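Local structure of glutamate racemase (Escherichia coli, 2JFN) at residues 26-31 with 90-95. The protein is a member of the Asp/Glu/hydantoin racemase family, enzymes of two alpha/beta domains with a ligand pocket in the cleft between them. Sequence-based numbering, arbitrary orientation.
With GLU (glutamic acid), chain B.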
# COMPACT_ATOMS: atom_id res chain seq x y z
N VAL A 26 7.96 -0.85 -6.79
CA VAL A 26 6.84 -0.60 -5.91
C VAL A 26 6.31 -2.01 -5.61
O VAL A 26 5.91 -2.74 -6.52
CB VAL A 26 5.73 0.25 -6.57
CG1 VAL A 26 4.58 0.44 -5.60
CG2 VAL A 26 6.30 1.62 -7.00
N PHE A 27 6.35 -2.39 -4.33
CA PHE A 27 5.92 -3.72 -3.89
C PHE A 27 4.71 -3.75 -2.96
O PHE A 27 4.53 -2.86 -2.13
CB PHE A 27 7.08 -4.42 -3.17
CG PHE A 27 6.67 -5.69 -2.46
CD1 PHE A 27 6.58 -6.90 -3.15
CD2 PHE A 27 6.32 -5.67 -1.11
CE1 PHE A 27 6.14 -8.06 -2.52
CE2 PHE A 27 5.88 -6.83 -0.47
CZ PHE A 27 5.78 -8.02 -1.17
N ASP A 28 3.90 -4.79 -3.10
CA ASP A 28 2.74 -5.01 -2.25
C ASP A 28 2.37 -6.48 -2.33
O ASP A 28 2.84 -7.19 -3.23
CB ASP A 28 1.52 -4.20 -2.69
CG ASP A 28 0.33 -4.38 -1.75
OD1 ASP A 28 -0.83 -4.43 -2.21
OD2 ASP A 28 0.55 -4.48 -0.53
N SER A 29 1.54 -6.93 -1.41
CA SER A 29 1.07 -8.31 -1.40
C SER A 29 0.07 -8.50 -2.54
O SER A 29 -0.08 -9.60 -3.08
CB SER A 29 0.40 -8.61 -0.06
OG SER A 29 -0.67 -7.72 0.15
N GLY A 30 -0.61 -7.42 -2.92
CA GLY A 30 -1.59 -7.49 -3.99
C GLY A 30 -1.69 -6.24 -4.84
O GLY A 30 -0.68 -5.71 -5.32
N VAL A 31 -2.91 -5.74 -5.03
CA VAL A 31 -3.13 -4.56 -5.85
C VAL A 31 -3.01 -3.22 -5.11
O VAL A 31 -2.90 -2.17 -5.74
CB VAL A 31 -4.53 -4.59 -6.56
CG1 VAL A 31 -4.62 -5.81 -7.48
CG2 VAL A 31 -5.65 -4.64 -5.53
N VAL A 90 7.95 -0.20 -0.19
CA VAL A 90 7.17 -1.28 0.37
C VAL A 90 5.80 -0.64 0.58
O VAL A 90 5.49 -0.18 1.68
CB VAL A 90 7.75 -1.76 1.71
CG1 VAL A 90 6.93 -2.92 2.26
CG2 VAL A 90 9.21 -2.20 1.52
N ALA A 91 5.01 -0.57 -0.49
CA ALA A 91 3.68 0.05 -0.46
C ALA A 91 2.69 -0.95 0.10
O ALA A 91 1.69 -1.28 -0.55
CB ALA A 91 3.28 0.48 -1.86
N CYS A 92 2.97 -1.40 1.32
CA CYS A 92 2.18 -2.40 2.00
C CYS A 92 2.34 -2.20 3.51
O CYS A 92 3.44 -2.39 4.04
CB CYS A 92 2.71 -3.77 1.58
SG CYS A 92 2.07 -5.20 2.43
N ASN A 93 1.27 -1.84 4.21
CA ASN A 93 1.33 -1.62 5.66
C ASN A 93 1.69 -2.87 6.46
O ASN A 93 2.48 -2.80 7.40
CB ASN A 93 0.00 -1.06 6.18
CG ASN A 93 -0.30 0.32 5.65
OD1 ASN A 93 -0.74 0.49 4.51
ND2 ASN A 93 -0.07 1.34 6.48
N THR A 94 1.10 -4.00 6.08
CA THR A 94 1.37 -5.26 6.78
C THR A 94 2.80 -5.76 6.59
O THR A 94 3.21 -6.73 7.22
CB THR A 94 0.40 -6.37 6.33
OG1 THR A 94 0.42 -6.48 4.90
CG2 THR A 94 -1.01 -6.06 6.79
N ALA A 95 3.56 -5.11 5.72
CA ALA A 95 4.94 -5.53 5.48
C ALA A 95 5.96 -4.48 5.86
O ALA A 95 7.03 -4.81 6.38
CB ALA A 95 5.13 -5.92 4.01
N GLU B . -1.83 -3.60 0.73
CA GLU B . -2.20 -4.14 2.04
C GLU B . -1.41 -3.40 3.11
O GLU B . -1.18 -2.14 2.98
CB GLU B . -1.89 -5.64 2.08
CG GLU B . -3.07 -6.42 2.70
CD GLU B . -2.67 -7.85 3.03
OE1 GLU B . -3.18 -8.42 3.99
OE2 GLU B . -1.85 -8.46 2.33
OXT GLU B . -0.99 -4.03 4.14
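Asp-28 and Cys-92 meet closely beside the ligand: carboxylate oxygen OD2 of Asp-28 lies 3.1 Å from CB of Cys-92. CG of Asp-28 stands anti to the backbone N (chi1 -177°), which turns the carboxylate toward Cys-92 and the bound glutamic acid, whose N donates to OD2 at 2.8 Å and more weakly to OD1. OD1 also accepts from Gly-30 N, 82° out of the carboxylate plane, in an Asx turn, and from the N-H of Gly-33; such donors help fix the rotation of the carboxylate. Strands 21-28 and 87-90 are parallel neighbours in one sheet, and both end at the ligand with their C-terminal ends, where alpha/beta folds usually place their pockets. There Ala-91 centres an inverse gamma turn, and its N makes only a weak, bent bond to Phe-27 O (2.9 Å, 121°). At the start of helix 93-106, N of Asn-93 donates to O of the ligand and N of Thr-94 to OXT; Thr-94 suits the spot because its OG1 adds a second bond to OXT, while Ser-29 OG reaches OE2 at 2.6 Å. Packing is looser away from the ligand, though still buried. On the face under helix 65-82, branched Val-90 sets CG1 at the edge of the flat, apolar Phe-27 ring, 4.4 Å from CD2; near helix 33-43, Val-26 CG1 touches the compact methyl of Ala-91 at 4.0 Å.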